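Local coordinates for protein agarase (Pseudoalteromonas fuliginea, PDB 6XJ9) that probably hydrolyses beta-1,4 linkages in agarose, a galactan of red algal cell walls, as a family 50 glycoside hydrolase, at residues 231-234 / 235-239; 736-739 / 740-744. One frame throughout, in Å; residues are numbered along the deposited sequence.

Contact 1: residues 231-234 / 235-239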
loop_
_atom_site.group_PDB
_atom_site.type_symbol
_atom_site.label_atom_id
_atom_site.label_comp_id
_atom_site.label_asym_id
_atom_site.label_seq_id
_atom_site.Cartn_x
_atom_site.Cartn_y
_atom_site.Cartn_z
ATOM N N LYS A 231 1.429 23.474 0.176
ATOM C CA LYS A 231 1.072 23.676 1.572
ATOM C C LYS A 231 0.933 22.347 2.303
ATOM O O LYS A 231 1.030 22.320 3.524
ATOM C CB LYS A 231 -0.185 24.544 1.683
ATOM C CG LYS A 231 -0.003 25.949 1.123
ATOM C CD LYS A 231 -1.302 26.535 0.631
ATOM C CE LYS A 231 -1.469 27.982 1.028
ATOM N NZ LYS A 231 -2.824 28.460 0.670
ATOM N N GLN A 232 0.708 21.256 1.560
ATOM C CA GLN A 232 0.489 19.956 2.183
ATOM C C GLN A 232 1.704 19.051 1.967
ATOM O O GLN A 232 2.346 19.092 0.914
ATOM C CB GLN A 232 -0.779 19.283 1.633
ATOM C CG GLN A 232 -2.079 20.009 1.982
ATOM C CD GLN A 232 -3.330 19.292 1.525
ATOM O OE1 GLN A 232 -3.723 19.338 0.361
ATOM N NE2 GLN A 232 -3.995 18.638 2.462
ATOM N N GLU A 233 1.986 18.213 2.975
ATOM C CA GLU A 233 2.926 17.108 2.849
ATOM C C GLU A 233 2.166 15.880 2.341
ATOM O O GLU A 233 1.064 15.600 2.800
ATOM C CB GLU A 233 3.587 16.826 4.203
ATOM C CG GLU A 233 4.785 15.896 4.131
ATOM C CD GLU A 233 5.942 16.388 3.277
ATOM O OE1 GLU A 233 6.203 17.611 3.269
ATOM O OE2 GLU A 233 6.570 15.551 2.610
ATOM N N PHE A 234 2.750 15.161 1.375
ATOM C CA PHE A 234 2.115 13.963 0.847
ATOM C C PHE A 234 3.211 12.952 0.533
ATOM O O PHE A 234 4.351 13.347 0.295
ATOM C CB PHE A 234 1.235 14.287 -0.371
ATOM C CG PHE A 234 1.938 15.022 -1.489
ATOM C CD1 PHE A 234 1.983 16.411 -1.510
ATOM C CD2 PHE A 234 2.571 14.328 -2.512
ATOM C CE1 PHE A 234 2.642 17.090 -2.524
ATOM C CE2 PHE A 234 3.229 15.006 -3.531
ATOM C CZ PHE A 234 3.264 16.387 -3.535
ATOM N N ALA A 235 2.850 11.662 0.534
ATOM C CA ALA A 235 3.767 10.578 0.210
ATOM C C ALA A 235 4.317 10.765 -1.204
ATOM O O ALA A 235 3.552 10.896 -2.160
ATOM C CB ALA A 235 3.053 9.255 0.365
ATOM N N GLY A 236 5.652 10.800 -1.329
ATOM C CA GLY A 236 6.309 11.006 -2.613
ATOM C C GLY A 236 6.553 12.477 -2.971
ATOM O O GLY A 236 7.013 12.781 -4.070
ATOM N N LYS A 237 6.281 13.400 -2.045
ATOM C CA LYS A 237 6.544 14.807 -2.308
ATOM C C LYS A 237 8.056 15.052 -2.364
ATOM O O LYS A 237 8.784 14.610 -1.479
ATOM C CB LYS A 237 5.884 15.687 -1.239
ATOM C CG LYS A 237 6.198 17.177 -1.348
ATOM C CD LYS A 237 5.286 18.088 -0.525
ATOM C CE LYS A 237 5.512 19.555 -0.828
ATOM N NZ LYS A 237 4.579 20.446 -0.087
ATOM N N VAL A 238 8.495 15.795 -3.386
ATOM C CA VAL A 238 9.884 16.171 -3.619
ATOM C C VAL A 238 10.161 17.487 -2.893
ATOM O O VAL A 238 9.364 18.427 -2.970
ATOM C CB VAL A 238 10.157 16.307 -5.133
ATOM C CG1 VAL A 238 11.413 17.123 -5.423
ATOM C CG2 VAL A 238 10.254 14.952 -5.819
ATOM N N HIS A 239 11.310 17.558 -2.203
ATOM C CA HIS A 239 11.656 18.767 -1.470
ATOM C C HIS A 239 12.832 19.512 -2.102
ATOM O O HIS A 239 12.970 20.716 -1.903
ATOM C CB HIS A 239 11.838 18.483 0.027
ATOM C CG HIS A 239 10.542 18.218 0.713
ATOM N ND1 HIS A 239 9.616 19.218 0.942
ATOM C CD2 HIS A 239 10.006 17.079 1.205
ATOM C CE1 HIS A 239 8.568 18.711 1.561
ATOM N NE2 HIS A 239 8.783 17.399 1.731
HETATM O O HOH W 1 5.505 19.918 2.545
HETATM O O HOH W 2 8.259 13.734 0.991
#
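Lys-237 sets CB over the centre of one face of the Phe-234 ring, and the evidence for a CH-pi contact is direct: CB sits 3.5 Å from the ring centroid and 11° off the ring normal. The chain then runs out past CZ and CE1, the two side chains crossing at about a right angle, and CD of Lys-237 comes within 3.5 Å of Phe-234 CE1. Because CG of Lys-237 is anti to the backbone N (chi1 175°) and the chain stays extended, the ammonium group travels past the ring to the carbonyl of Gln-232, with Lys-237 NZ 2.8 Å from Gln-232 O and above the carbonyl plane. The same NZ is also bonded to the carbonyl O of Asn-229 and to a water, so oxygens of two carbonyls and a water grip it, which probably compensates the charge of this buried lysine. The backbone makes a type II beta turn from Phe-234 to Lys-237, closed by Lys-237 N to Phe-234 O at 3.0 Å; Gly-236 takes its left-handed corner.

The other side is looser, exposed and partly water-mediated. Glu-233, bent at chi2 (61°), brings its carboxylate to the edge of the His-239 ring, the planes nearly coplanar. His-239 NE2 donates to the syn lone pair of Glu-233 OE2 at 3.0 Å. One water links Glu-233 OE1 to Lys-237 NZ, and a second joins Glu-233 OE2 to Lys-237 O; Glu-233 OE1 and Lys-237 NZ themselves stay 4.7 Å apart, so water carries their link. Glu-233 also packs on Thr-100 of the second subunit.

The whole turn lies near the surface in the loop between strand 199-210 and helix 242-252, where His-239 N bonds to Glu-243 at the start of that helix.

Contact 2: residues 736-739 / 740-744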
loop_
_atom_site.group_PDB
_atom_site.type_symbol
_atom_site.label_atom_id
_atom_site.label_comp_id
_atom_site.label_asym_id
_atom_site.label_seq_id
_atom_site.Cartn_x
_atom_site.Cartn_y
_atom_site.Cartn_z
ATOM N N PHE A 736 -0.358 7.405 -13.451
ATOM C CA PHE A 736 0.491 6.325 -12.959
ATOM C C PHE A 736 1.752 6.894 -12.304
ATOM O O PHE A 736 2.387 6.217 -11.483
ATOM C CB PHE A 736 0.804 5.319 -14.073
ATOM C CG PHE A 736 0.263 3.932 -13.816
ATOM C CD1 PHE A 736 1.115 2.877 -13.532
ATOM C CD2 PHE A 736 -1.101 3.691 -13.812
ATOM C CE1 PHE A 736 0.617 1.610 -13.269
ATOM C CE2 PHE A 736 -1.599 2.424 -13.554
ATOM C CZ PHE A 736 -0.740 1.384 -13.282
ATOM N N ILE A 737 2.105 8.135 -12.688
ATOM C CA ILE A 737 3.244 8.867 -12.145
ATOM C C ILE A 737 2.808 10.291 -11.787
ATOM O O ILE A 737 1.892 10.838 -12.402
ATOM C CB ILE A 737 4.422 8.901 -13.147
ATOM C CG1 ILE A 737 4.270 10.025 -14.175
ATOM C CG2 ILE A 737 4.669 7.546 -13.804
ATOM C CD1 ILE A 737 5.273 9.972 -15.302
ATOM N N SER A 738 3.519 10.906 -10.830
ATOM C CA SER A 738 3.246 12.261 -10.365
ATOM C C SER A 738 3.908 13.293 -11.274
ATOM O O SER A 738 4.630 12.949 -12.206
ATOM C CB SER A 738 3.723 12.436 -8.935
ATOM O OG SER A 738 5.146 12.523 -8.901
ATOM N N VAL A 739 3.684 14.578 -10.962
ATOM C CA VAL A 739 4.219 15.696 -11.718
ATOM C C VAL A 739 5.752 15.759 -11.623
ATOM O O VAL A 739 6.386 16.426 -12.437
ATOM C CB VAL A 739 3.573 17.007 -11.220
ATOM C CG1 VAL A 739 3.925 17.300 -9.765
ATOM C CG2 VAL A 739 3.910 18.192 -12.098
ATOM N N THR A 740 6.350 15.132 -10.605
ATOM C CA THR A 740 7.806 15.108 -10.474
ATOM C C THR A 740 8.403 13.811 -11.046
ATOM O O THR A 740 9.547 13.462 -10.735
ATOM C CB THR A 740 8.262 15.321 -9.022
ATOM O OG1 THR A 740 7.622 14.361 -8.181
ATOM C CG2 THR A 740 8.009 16.723 -8.505
ATOM N N ASP A 741 7.633 13.102 -11.891
ATOM C CA ASP A 741 8.107 11.918 -12.599
ATOM C C ASP A 741 8.432 10.797 -11.610
ATOM O O ASP A 741 9.300 9.959 -11.873
ATOM C CB ASP A 741 9.248 12.235 -13.578
ATOM C CG ASP A 741 9.602 11.092 -14.531
ATOM O OD1 ASP A 741 8.742 10.719 -15.354
ATOM O OD2 ASP A 741 10.756 10.598 -14.463
ATOM N N ARG A 742 7.685 10.755 -10.496
ATOM C CA ARG A 742 7.780 9.620 -9.599
ATOM C C ARG A 742 6.589 8.692 -9.822
ATOM O O ARG A 742 5.459 9.055 -9.502
ATOM C CB ARG A 742 7.802 10.060 -8.132
ATOM C CG ARG A 742 9.037 10.857 -7.738
ATOM C CD ARG A 742 9.051 11.258 -6.268
ATOM N NE ARG A 742 10.424 11.451 -5.809
ATOM C CZ ARG A 742 10.786 11.682 -4.554
ATOM N NH1 ARG A 742 9.864 11.805 -3.616
ATOM N NH2 ARG A 742 12.069 11.819 -4.249
ATOM N N PRO A 743 6.820 7.447 -10.306
ATOM C CA PRO A 743 5.758 6.446 -10.367
ATOM C C PRO A 743 5.136 6.233 -8.988
ATOM O O PRO A 743 5.834 6.193 -7.975
ATOM C CB PRO A 743 6.504 5.182 -10.838
ATOM C CG PRO A 743 7.683 5.735 -11.611
ATOM C CD PRO A 743 8.115 6.935 -10.795
ATOM N N TYR A 744 3.806 6.123 -8.971
ATOM C CA TYR A 744 3.060 5.725 -7.787
ATOM C C TYR A 744 3.327 4.247 -7.529
ATOM O O TYR A 744 2.888 3.396 -8.297
ATOM C CB TYR A 744 1.561 5.985 -7.986
ATOM C CG TYR A 744 1.149 7.435 -7.906
ATOM C CD1 TYR A 744 1.005 8.064 -6.676
ATOM C CD2 TYR A 744 0.892 8.179 -9.049
ATOM C CE1 TYR A 744 0.634 9.399 -6.581
ATOM C CE2 TYR A 744 0.509 9.511 -8.972
ATOM C CZ TYR A 744 0.377 10.123 -7.735
ATOM O OH TYR A 744 -0.005 11.437 -7.651
#
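Thr-740, third residue of the type I beta turn from Ser-738 to Asp-741, has OG1 3.2 Å from Ser-738 OG. Asp-741 closes that turn through its N, 3.0 Å from Ser-738 O. Its side chain lies beside that of Ile-737, pointing the same way, with Asp-741 OD1 3.5 Å from Ile-737 CD1, while the carboxylate forms salt bridges to Lys-405 and Arg-424. At Arg-742 the carbonyl O accepts Ser-738 N at 3.0 Å and 166°. These two bonds and the positive phi of Asp-741 (65°) fit a type I turn with a G1-type beta bulge, closing a tight hairpin whose single bridge pairs Ile-737 with Pro-743. The side chain of Arg-742 leads away, NE forming a salt bridge with Asp-247. Pro-743 sets CG 4.1 Å from Ile-737 CG2. Tyr-744, N-cap of helix 745-763, bonds through N to Phe-736 O at 2.9 Å. With CG anti to the carbonyl carbon (chi1 -74°), its ring turns back along the first segment, CE2 3.7 Å from Ile-737 C; OH is hydrogen-bonded to Asp-719, and Arg-692 makes a cation-pi contact. An alanine here would probably remove the ring packed beside the backbone of Ile-737 and Ser-738 and leave Asp-719 and Arg-692 without these partners.

Overall arrangement
Contact 1 closes a tight turn in the loop that leads from strand 199-210 to helix 242-252. Some five hundred residues later, contact 2 closes a second turn, between strand 709-714 and helix 745-763. The two are in series, neither nested nor crossed, yet their centres lie about 12 Å apart. Arg-742 joins them: its NH1 is 3.0 Å from Gly-236 O, a probable but weak hydrogen bond, and it also reaches Asp-247 of helix 242-252, so the loop before that helix is tied to the loop before helix 745-763. Val-238 adds packing on Arg-742 and Thr-740. Contact 1 lies at the surface beside the second subunit; contact 2 is partly buried against helices 397-406, 413-428 and 745-763.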